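Tryptophanyl-tRNA synthetase (Cryptosporidium parvum Iowa II, PDB 3HV0) probably catalyses the ATP-dependent attachment of L-tryptophan to tRNA(Trp), as a class I aminoacyl-tRNA synthetase. Local coordinates at residues Gln45-His48 and His49-Arg53; Gln113-Asp116 and Asp117-Ile121; Ser274-Phe277 and Val278-Glu282; Glu367-Asn370 and Asp371-Ala375. One frame throughout, in Å; residues are numbered along the deposited sequence.

Contact 1: Gln45-His48 and His49-Arg53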
loop_
_atom_site.group_PDB
_atom_site.type_symbol
_atom_site.label_atom_id
_atom_site.label_comp_id
_atom_site.label_asym_id
_atom_site.label_seq_id
_atom_site.Cartn_x
_atom_site.Cartn_y
_atom_site.Cartn_z
ATOM N N GLN A 45 26.941 31.146 -3.388
ATOM C CA GLN A 45 25.927 31.865 -2.647
ATOM C C GLN A 45 26.289 31.855 -1.176
ATOM O O GLN A 45 26.841 30.890 -0.668
ATOM C CB GLN A 45 24.548 31.302 -2.919
ATOM C CG GLN A 45 23.882 31.843 -4.195
ATOM C CD GLN A 45 22.541 31.147 -4.491
ATOM O OE1 GLN A 45 21.782 30.788 -3.573
ATOM N NE2 GLN A 45 22.251 30.948 -5.777
ATOM N N LYS A 46 26.049 32.992 -0.530
ATOM C CA LYS A 46 26.180 33.131 0.921
ATOM C C LYS A 46 25.113 32.231 1.564
ATOM O O LYS A 46 24.092 31.932 0.945
ATOM C CB LYS A 46 26.058 34.615 1.332
ATOM C CG LYS A 46 25.146 34.899 2.528
ATOM C CD LYS A 46 25.096 36.392 2.849
ATOM C CE LYS A 46 26.305 36.842 3.655
ATOM N NZ LYS A 46 26.285 36.324 5.059
ATOM N N ALA A 47 25.374 31.779 2.784
ATOM C CA ALA A 47 24.567 30.713 3.393
ATOM C C ALA A 47 23.239 31.255 3.864
ATOM O O ALA A 47 23.147 32.370 4.376
ATOM C CB ALA A 47 25.305 30.061 4.557
ATOM N N HIS A 48 22.206 30.448 3.691
ATOM C CA HIS A 48 20.906 30.801 4.201
ATOM C C HIS A 48 21.007 30.964 5.703
ATOM O O HIS A 48 21.714 30.203 6.365
ATOM C CB HIS A 48 19.897 29.727 3.870
ATOM C CG HIS A 48 18.482 30.172 4.001
ATOM N ND1 HIS A 48 17.776 30.071 5.178
ATOM C CD2 HIS A 48 17.633 30.710 3.097
ATOM C CE1 HIS A 48 16.544 30.511 4.992
ATOM N NE2 HIS A 48 16.433 30.912 3.738
ATOM N N HIS A 49 20.313 31.962 6.239
ATOM C CA HIS A 49 20.386 32.244 7.667
ATOM C C HIS A 49 19.876 31.113 8.592
ATOM O O HIS A 49 20.299 31.059 9.740
ATOM C CB HIS A 49 19.738 33.605 8.009
ATOM C CG HIS A 49 18.284 33.699 7.666
ATOM N ND1 HIS A 49 17.836 34.015 6.402
ATOM C CD2 HIS A 49 17.177 33.520 8.425
ATOM C CE1 HIS A 49 16.516 34.026 6.396
ATOM N NE2 HIS A 49 16.094 33.733 7.613
ATOM N N PHE A 50 19.035 30.185 8.130
ATOM C CA PHE A 50 18.687 29.048 9.010
ATOM C C PHE A 50 19.916 28.237 9.439
ATOM O O PHE A 50 19.848 27.426 10.373
ATOM C CB PHE A 50 17.652 28.092 8.390
ATOM C CG PHE A 50 16.309 28.721 8.127
ATOM C CD1 PHE A 50 15.892 29.869 8.799
ATOM C CD2 PHE A 50 15.457 28.171 7.198
ATOM C CE1 PHE A 50 14.674 30.436 8.525
ATOM C CE2 PHE A 50 14.232 28.739 6.945
ATOM C CZ PHE A 50 13.845 29.871 7.603
ATOM N N PHE A 51 21.027 28.430 8.747
ATOM C CA PHE A 51 22.257 27.789 9.135
ATOM C C PHE A 51 22.852 28.561 10.298
ATOM O O PHE A 51 23.011 28.008 11.390
ATOM C CB PHE A 51 23.241 27.773 7.977
ATOM C CG PHE A 51 23.002 26.675 6.954
ATOM C CD1 PHE A 51 23.202 25.342 7.285
ATOM C CD2 PHE A 51 22.668 26.989 5.640
ATOM C CE1 PHE A 51 23.054 24.364 6.347
ATOM C CE2 PHE A 51 22.520 26.004 4.701
ATOM C CZ PHE A 51 22.714 24.697 5.054
ATOM N N ARG A 52 23.145 29.844 10.064
ATOM C CA ARG A 52 23.742 30.734 11.071
ATOM C C ARG A 52 22.997 30.719 12.406
ATOM O O ARG A 52 23.614 30.726 13.463
ATOM C CB ARG A 52 23.805 32.190 10.567
ATOM C CG ARG A 52 24.332 32.351 9.135
ATOM C CD ARG A 52 24.838 33.777 8.850
ATOM N NE ARG A 52 23.785 34.790 8.981
ATOM C CZ ARG A 52 22.915 35.151 8.026
ATOM N NH1 ARG A 52 22.920 34.584 6.817
ATOM N NH2 ARG A 52 22.018 36.104 8.290
ATOM N N ARG A 53 21.672 30.697 12.357
ATOM C CA ARG A 53 20.860 30.812 13.564
ATOM C C ARG A 53 20.601 29.442 14.213
ATOM O O ARG A 53 19.889 29.357 15.206
ATOM C CB ARG A 53 19.515 31.491 13.244
ATOM C CG ARG A 53 19.564 32.728 12.340
ATOM C CD ARG A 53 19.807 33.984 13.107
ATOM N NE ARG A 53 20.001 35.164 12.249
ATOM C CZ ARG A 53 19.022 35.890 11.706
ATOM N NH1 ARG A 53 17.732 35.563 11.892
ATOM N NH2 ARG A 53 19.336 36.946 10.966
#
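Three neighbouring rings, those of H48, H49 and F50, form an aromatic cluster with H48 in the middle. The imidazoles of H48 and H49 make an offset stack, their centroids 4.5 Å apart and their planes turned by only 17°; H49 ND1 sits above the rim of the H48 ring. F50 is met quite differently: the edge of H48 drives into its face, and H48 CE1 stands 3.3 Å above the F50 ring plane, over the centre of the ring.

The hydrogen bonds belong to H48 as well. Its CG lies anti to its own backbone N (chi1 -163°), which brings ND1 within 3.2 Å of F50 N in a nearly straight bond, although the N-H is tilted out of the imidazole plane. Accepting this bond suggests that ND1 of H48 carries no proton. The carbonyl serves too, with H48 O taking F51 N at 3.0 Å from above the carbonyl plane.

Apolar packing is modest, A47 CB resting 4.2 Å from F51 CD2, while the F51 ring also meets F98 edge-to-face.

Among the charged groups, K46 NZ stands 4.2 Å from R52 NH1. The like charges are probably eased by D327, which forms a salt bridge with R52 NH2; R53 NH2 pairs with D327 too. R52 NH1 lies 3.3 Å from A47 O, which is at the edge of the guanidinium.

Through the bond its ring accepts from F50 N, H48 is the N-cap of a short, weakly bonded helix at about 49-52.

Contact 2: Gln113-Asp116 and Asp117-Ile121. With TRP (tryptophan), chain C.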
loop_
_atom_site.group_PDB
_atom_site.type_symbol
_atom_site.label_atom_id
_atom_site.label_comp_id
_atom_site.label_asym_id
_atom_site.label_seq_id
_atom_site.Cartn_x
_atom_site.Cartn_y
_atom_site.Cartn_z
ATOM N N GLN A 113 6.024 15.050 -1.126
ATOM C CA GLN A 113 4.962 14.079 -0.861
ATOM C C GLN A 113 3.847 14.640 0.036
ATOM O O GLN A 113 4.095 15.052 1.179
ATOM C CB GLN A 113 5.553 12.829 -0.194
ATOM C CG GLN A 113 4.515 11.784 0.217
ATOM C CD GLN A 113 5.122 10.589 0.969
ATOM O OE1 GLN A 113 5.822 10.767 1.958
ATOM N NE2 GLN A 113 4.852 9.378 0.495
ATOM N N LEU A 114 2.630 14.693 -0.479
ATOM C CA LEU A 114 1.523 15.078 0.360
ATOM C C LEU A 114 0.869 13.803 0.896
ATOM O O LEU A 114 0.327 13.019 0.143
ATOM C CB LEU A 114 0.573 15.974 -0.410
ATOM C CG LEU A 114 1.223 17.366 -0.477
ATOM C CD1 LEU A 114 1.340 17.913 -1.897
ATOM C CD2 LEU A 114 0.500 18.301 0.472
ATOM N N THR A 115 0.954 13.595 2.202
ATOM C CA THR A 115 0.581 12.325 2.792
ATOM C C THR A 115 -0.892 12.247 3.165
ATOM O O THR A 115 -1.229 12.066 4.339
ATOM C CB THR A 115 1.468 11.982 4.033
ATOM O OG1 THR A 115 1.186 12.854 5.139
ATOM C CG2 THR A 115 2.901 12.111 3.678
ATOM N N ASP A 116 -1.783 12.318 2.179
ATOM C CA ASP A 116 -3.232 12.219 2.496
ATOM C C ASP A 116 -3.634 10.870 3.121
ATOM O O ASP A 116 -4.589 10.818 3.868
ATOM C CB ASP A 116 -4.131 12.548 1.303
ATOM C CG ASP A 116 -3.595 12.007 0.008
ATOM O OD1 ASP A 116 -3.427 10.799 -0.149
ATOM O OD2 ASP A 116 -3.310 12.777 -0.895
ATOM N N ASP A 117 -2.908 9.799 2.802
ATOM C CA ASP A 117 -3.064 8.506 3.452
ATOM C C ASP A 117 -2.736 8.518 4.950
ATOM O O ASP A 117 -3.512 8.000 5.748
ATOM C CB ASP A 117 -2.237 7.429 2.729
ATOM C CG ASP A 117 -0.782 7.845 2.485
ATOM O OD1 ASP A 117 -0.392 8.935 2.934
ATOM O OD2 ASP A 117 -0.037 7.075 1.844
ATOM N N GLU A 118 -1.612 9.127 5.326
ATOM C CA GLU A 118 -1.138 9.140 6.722
ATOM C C GLU A 118 -2.152 9.736 7.695
ATOM O O GLU A 118 -2.407 9.188 8.749
ATOM C CB GLU A 118 0.198 9.921 6.812
ATOM C CG GLU A 118 0.716 10.209 8.236
ATOM C CD GLU A 118 1.943 11.152 8.273
ATOM O OE1 GLU A 118 2.258 11.813 7.230
ATOM O OE2 GLU A 118 2.585 11.244 9.363
ATOM N N LYS A 119 -2.707 10.883 7.331
ATOM C CA LYS A 119 -3.477 11.732 8.255
ATOM C C LYS A 119 -4.879 11.220 8.374
ATOM O O LYS A 119 -5.488 11.301 9.436
ATOM C CB LYS A 119 -3.461 13.194 7.787
ATOM C CG LYS A 119 -2.040 13.804 7.735
ATOM C CD LYS A 119 -1.413 13.727 9.141
ATOM C CE LYS A 119 -0.069 14.422 9.240
ATOM N NZ LYS A 119 0.361 14.535 10.678
ATOM N N PHE A 120 -5.390 10.646 7.297
ATOM C CA PHE A 120 -6.570 9.830 7.425
ATOM C C PHE A 120 -6.312 8.651 8.375
ATOM O O PHE A 120 -7.205 8.259 9.127
ATOM C CB PHE A 120 -7.006 9.322 6.072
ATOM C CG PHE A 120 -8.040 8.233 6.143
ATOM C CD1 PHE A 120 -9.331 8.530 6.497
ATOM C CD2 PHE A 120 -7.719 6.932 5.847
ATOM C CE1 PHE A 120 -10.295 7.548 6.563
ATOM C CE2 PHE A 120 -8.687 5.936 5.905
ATOM C CZ PHE A 120 -9.973 6.241 6.270
ATOM N N ILE A 121 -5.101 8.082 8.344
ATOM C CA ILE A 121 -4.805 6.910 9.162
ATOM C C ILE A 121 -4.648 7.239 10.648
ATOM O O ILE A 121 -5.210 6.543 11.499
ATOM C CB ILE A 121 -3.577 6.111 8.656
ATOM C CG1 ILE A 121 -3.968 5.260 7.445
ATOM C CG2 ILE A 121 -3.066 5.157 9.758
ATOM C CD1 ILE A 121 -4.973 4.163 7.787
HETATM N N TRP C . 4.468 12.900 7.667
HETATM C CA TRP C . 5.062 14.261 7.519
HETATM C C TRP C . 4.297 15.256 8.379
HETATM O O TRP C . 3.142 14.994 8.761
HETATM C CB TRP C . 5.098 14.728 6.050
HETATM C CG TRP C . 6.288 14.214 5.275
HETATM C CD1 TRP C . 6.293 13.213 4.334
HETATM C CD2 TRP C . 7.644 14.683 5.355
HETATM N NE1 TRP C . 7.555 13.038 3.834
HETATM C CE2 TRP C . 8.406 13.915 4.453
HETATM C CE3 TRP C . 8.282 15.671 6.098
HETATM C CZ2 TRP C . 9.774 14.108 4.276
HETATM C CZ3 TRP C . 9.642 15.857 5.924
HETATM C CH2 TRP C . 10.377 15.068 5.024
HETATM O OXT TRP C . 4.849 16.325 8.703
#
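T115 and E118 meet at a single carboxylate oxygen beside the bound tryptophan. E118 OE1 accepts two hydrogen bonds, one from the ligand amino nitrogen, TRP N, at 2.5 Å, and one from T115 OG1 at 2.6 Å. The hydroxyl comes to the anti side of the carboxylate, 18° out of its plane. The glutamate reaches this place with an extended chain, its CG opposite the backbone N (chi1 171°). Around the same ligand, T115 CG2 lies 3.6 Å from TRP CD1, and Q113 OE1 is 3.4 Å from the indole TRP NE1. K119 CE is 3.3 Å from TRP O, a carboxylate oxygen.

These residues sit where strand 110-114 of the Rossmann-type catalytic domain, contained in this C-terminal portion of a longer protein, passes into helix 116-122. T115 is the centre of an inverse gamma turn and occupies the N-cap position, yet its hydroxyl is spent on E118 and makes no capping bond.

Behind this shell E118 N makes two weak bonds, to the backbone T115 O (3.1 Å) and to the side-chain D117 OD1 (2.7 Å). D117 OD1 is in turn held by N157 ND2, and its OD2 by Y165 OH of the second subunit. N157 OD1 also takes Q113 NE2, whose amide oxygen meets Y78 OH, a hydroxyl that is itself hydrogen-bonded to the ligand.

Contact 3: Ser274-Phe277 and Val278-Glu282; sequences SSIF and VNDNE
F277 and D280 are the two ends of a type I beta turn, and the aspartate doubles back to bind the backbone at the turn's start. The turn lies downstream of the unmodelled residues 260-272, which hold the KMSKS-type loop of class I synthetases (here KMSAS), and upstream of helix 282-292.

V278 takes the first corner of the turn. It is buried, packing against S87 and against H362 of helix 344-367, while V278 O receives a hydrogen bond from T359 OG1.

N279 follows at the second corner. Its CG is placed between backbone N and carbonyl carbon (chi1 70°), which swings the amide back over the turn until OD1 comes 3.3 Å from F277 CB.

D280 closes the turn with D280 N bonded to F277 O at 3.1 Å, the donor well above the carbonyl plane. Its carboxylate then binds F277 N through OD2 at 3.2 Å, with an N-H···O angle of 164°; the approach is from above the carboxylate plane. D280 OD2 also pairs with K288 NZ in a salt bridge, so one oxygen links the turn to the middle of helix 282-292. D280 OD2 lies at the edge of the F277 ring as well, near its plane and 4.0 Å from F277 CD2, with ring and carboxylate planes nearly perpendicular. The same ring meets that of H89, in the HIGH-type signature.

N281, the residue before helix 282-292, is its N-cap: N281 OD1 accepts the backbone N-H of S284.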
loop_
_atom_site.group_PDB
_atom_site.type_symbol
_atom_site.label_atom_id
_atom_site.label_comp_id
_atom_site.label_asym_id
_atom_site.label_seq_id
_atom_site.Cartn_x
_atom_site.Cartn_y
_atom_site.Cartn_z
ATOM N N SER A 274 -5.526 26.930 17.567
ATOM C CA SER A 274 -5.209 27.957 16.575
ATOM C C SER A 274 -3.778 28.490 16.679
ATOM O O SER A 274 -3.393 29.091 17.689
ATOM C CB SER A 274 -6.179 29.130 16.710
ATOM O OG SER A 274 -7.510 28.724 16.474
ATOM N N SER A 275 -3.004 28.256 15.622
ATOM C CA SER A 275 -1.730 28.940 15.405
ATOM C C SER A 275 -1.785 29.690 14.069
ATOM O O SER A 275 -2.790 29.633 13.349
ATOM C CB SER A 275 -0.585 27.934 15.397
ATOM O OG SER A 275 -0.772 26.989 14.355
ATOM N N ILE A 276 -0.693 30.367 13.734
ATOM C CA ILE A 276 -0.663 31.316 12.611
ATOM C C ILE A 276 -0.678 30.605 11.227
ATOM O O ILE A 276 0.277 29.902 10.863
ATOM C CB ILE A 276 0.592 32.235 12.745
ATOM C CG1 ILE A 276 0.241 33.697 12.661
ATOM C CG2 ILE A 276 1.575 31.977 11.666
ATOM C CD1 ILE A 276 -0.641 34.156 13.815
ATOM N N PHE A 277 -1.761 30.761 10.467
ATOM C CA PHE A 277 -1.821 30.181 9.124
ATOM C C PHE A 277 -1.395 31.191 8.053
ATOM O O PHE A 277 -1.542 32.398 8.226
ATOM C CB PHE A 277 -3.218 29.655 8.812
ATOM C CG PHE A 277 -3.687 28.566 9.736
ATOM C CD1 PHE A 277 -3.441 27.227 9.443
ATOM C CD2 PHE A 277 -4.408 28.872 10.879
ATOM C CE1 PHE A 277 -3.904 26.212 10.289
ATOM C CE2 PHE A 277 -4.866 27.866 11.729
ATOM C CZ PHE A 277 -4.607 26.536 11.437
ATOM N N VAL A 278 -0.879 30.694 6.930
ATOM C CA VAL A 278 -0.438 31.590 5.848
ATOM C C VAL A 278 -1.575 32.360 5.186
ATOM O O VAL A 278 -1.315 33.360 4.525
ATOM C CB VAL A 278 0.352 30.846 4.743
ATOM C CG1 VAL A 278 1.632 30.254 5.306
ATOM C CG2 VAL A 278 -0.505 29.786 4.102
ATOM N N ASN A 279 -2.819 31.900 5.351
ATOM C CA ASN A 279 -3.990 32.627 4.842
ATOM C C ASN A 279 -4.726 33.459 5.903
ATOM O O ASN A 279 -5.866 33.872 5.685
ATOM C CB ASN A 279 -4.967 31.665 4.172
ATOM C CG ASN A 279 -5.668 30.752 5.157
ATOM O OD1 ASN A 279 -5.162 30.476 6.243
ATOM N ND2 ASN A 279 -6.836 30.267 4.773
ATOM N N ASP A 280 -4.083 33.702 7.045
ATOM C CA ASP A 280 -4.655 34.568 8.079
ATOM C C ASP A 280 -4.536 36.036 7.676
ATOM O O ASP A 280 -3.503 36.470 7.155
ATOM C CB ASP A 280 -3.963 34.364 9.440
ATOM C CG ASP A 280 -4.613 33.281 10.289
ATOM O OD1 ASP A 280 -5.747 32.860 9.993
ATOM O OD2 ASP A 280 -3.984 32.867 11.284
ATOM N N ASN A 281 -5.603 36.791 7.929
ATOM C CA ASN A 281 -5.582 38.238 7.730
ATOM C C ASN A 281 -4.864 38.921 8.894
ATOM O O ASN A 281 -4.576 38.286 9.901
ATOM C CB ASN A 281 -7.006 38.798 7.523
ATOM C CG ASN A 281 -7.921 38.565 8.716
ATOM O OD1 ASN A 281 -7.471 38.462 9.857
ATOM N ND2 ASN A 281 -9.223 38.503 8.457
ATOM N N GLU A 282 -4.600 40.215 8.745
ATOM C CA GLU A 282 -3.903 41.015 9.766
ATOM C C GLU A 282 -4.542 40.905 11.155
ATOM O O GLU A 282 -3.847 40.787 12.156
ATOM C CB GLU A 282 -3.853 42.494 9.346
ATOM C CG GLU A 282 -2.682 43.274 9.942
ATOM C CD GLU A 282 -2.507 44.667 9.337
ATOM O OE1 GLU A 282 -3.310 45.056 8.458
ATOM O OE2 GLU A 282 -1.556 45.374 9.739
#

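Contact 4: Glu367-Asn370 and Asp371-Ala375; sequences EAIN and DDVIA
Helix 371-378 opens on an asparagine N-cap, N370, whose side chain folds over the first turn to reach V373. The amide is brought there by a CG wedged between backbone N and carbonyl carbon (chi1 53°). N370 OD1 accepts V373 N at 2.9 Å, with the donor close to the extension of the amide C=O bond. The N-H is shared, for V373 N also makes a weak bond to the backbone N370 O at 3.0 Å. That carbonyl has a straighter partner in I374 N, likewise at 3.0 Å with an N-H···O angle of 173°, the first regular bond of the helix.

A hydrophobic layer accompanies the cap. I369, just before N370, sets its CG2 4.2 Å from V373 CG1 and an equal 4.2 Å from I374 CG1. The two isoleucines also pack on helix 128-143, I369 on K140 and I143, I374 on Y136 and M139. D371 and D372, in the first turn, would probably be favoured by the positive end of the helix.

Cap and isoleucine pair together make an N-capped helix start with a hydrophobic staple, I369 meeting I374 across N370.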
loop_
_atom_site.group_PDB
_atom_site.type_symbol
_atom_site.label_atom_id
_atom_site.label_comp_id
_atom_site.label_asym_id
_atom_site.label_seq_id
_atom_site.Cartn_x
_atom_site.Cartn_y
_atom_site.Cartn_z
ATOM N N GLU A 367 -2.478 33.426 -5.138
ATOM C CA GLU A 367 -3.536 33.801 -6.089
ATOM C C GLU A 367 -3.160 33.453 -7.528
ATOM O O GLU A 367 -4.041 33.322 -8.364
ATOM C CB GLU A 367 -3.891 35.290 -6.047
ATOM C CG GLU A 367 -4.148 35.889 -4.689
ATOM C CD GLU A 367 -4.630 37.332 -4.756
ATOM O OE1 GLU A 367 -5.738 37.574 -5.266
ATOM O OE2 GLU A 367 -3.903 38.236 -4.290
ATOM N N ALA A 368 -1.862 33.320 -7.806
ATOM C CA ALA A 368 -1.374 32.988 -9.148
ATOM C C ALA A 368 -1.318 31.492 -9.406
ATOM O O ALA A 368 -0.713 31.060 -10.377
ATOM C CB ALA A 368 0.002 33.588 -9.368
ATOM N N ILE A 369 -1.947 30.700 -8.551
ATOM C CA ILE A 369 -1.870 29.259 -8.658
ATOM C C ILE A 369 -3.236 28.685 -9.020
ATOM O O ILE A 369 -4.152 28.685 -8.208
ATOM C CB ILE A 369 -1.359 28.641 -7.338
ATOM C CG1 ILE A 369 -0.099 29.382 -6.893
ATOM C CG2 ILE A 369 -1.113 27.144 -7.490
ATOM C CD1 ILE A 369 0.712 28.651 -5.885
ATOM N N ASN A 370 -3.344 28.186 -10.248
ATOM C CA ASN A 370 -4.556 27.544 -10.765
ATOM C C ASN A 370 -4.272 26.065 -11.072
ATOM O O ASN A 370 -3.136 25.614 -10.930
ATOM C CB ASN A 370 -5.051 28.290 -12.013
ATOM C CG ASN A 370 -3.969 28.449 -13.065
ATOM O OD1 ASN A 370 -3.133 27.570 -13.241
ATOM N ND2 ASN A 370 -3.970 29.577 -13.756
ATOM N N ASP A 371 -5.293 25.319 -11.493
ATOM C CA ASP A 371 -5.134 23.894 -11.826
ATOM C C ASP A 371 -4.116 23.643 -12.931
ATOM O O ASP A 371 -3.518 22.585 -12.990
ATOM C CB ASP A 371 -6.468 23.269 -12.233
ATOM C CG ASP A 371 -7.416 23.123 -11.076
ATOM O OD1 ASP A 371 -6.933 23.093 -9.929
ATOM O OD2 ASP A 371 -8.643 23.037 -11.310
ATOM N N ASP A 372 -3.906 24.621 -13.797
ATOM C CA ASP A 372 -2.922 24.476 -14.848
ATOM C C ASP A 372 -1.505 24.538 -14.307
ATOM O O ASP A 372 -0.608 23.870 -14.830
ATOM C CB ASP A 372 -3.088 25.549 -15.909
ATOM C CG ASP A 372 -2.427 25.170 -17.198
ATOM O OD1 ASP A 372 -2.716 24.044 -17.679
ATOM O OD2 ASP A 372 -1.630 25.987 -17.727
ATOM N N VAL A 373 -1.302 25.367 -13.287
ATOM C CA VAL A 373 -0.005 25.473 -12.650
ATOM C C VAL A 373 0.244 24.220 -11.849
ATOM O O VAL A 373 1.318 23.628 -11.923
ATOM C CB VAL A 373 0.080 26.707 -11.752
ATOM C CG1 VAL A 373 1.321 26.638 -10.897
ATOM C CG2 VAL A 373 0.079 27.974 -12.608
ATOM N N ILE A 374 -0.767 23.799 -11.100
ATOM C CA ILE A 374 -0.679 22.563 -10.324
ATOM C C ILE A 374 -0.243 21.422 -11.220
ATOM O O ILE A 374 0.714 20.734 -10.901
ATOM C CB ILE A 374 -2.004 22.223 -9.649
ATOM C CG1 ILE A 374 -2.240 23.189 -8.482
ATOM C CG2 ILE A 374 -1.995 20.783 -9.145
ATOM C CD1 ILE A 374 -3.628 23.141 -7.898
ATOM N N ALA A 375 -0.927 21.270 -12.354
ATOM C CA ALA A 375 -0.644 20.242 -13.373
ATOM C C ALA A 375 0.817 20.150 -13.756
ATOM O O ALA A 375 1.333 19.053 -13.916
ATOM C CB ALA A 375 -1.497 20.475 -14.616
#

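In the fold
The contacts follow one another along the chain, and each closes a local turn or helix start without touching the others. Contacts 1 and 2 lie on opposite sides of the chain's centre, their own centres 31 Å apart. Contact 2 leaves strand 110-114 of the central sheet and is the part that both holds the tryptophan and meets the second subunit. Contact 4 comes within about 8 Å of it, nearest atoms, and the two share helix 128-143 as a packing surface. Contacts 3 and 4 are joined by helix 344-367, on which contact 3 packs and after which contact 4 starts; their centres are 22 Å apart.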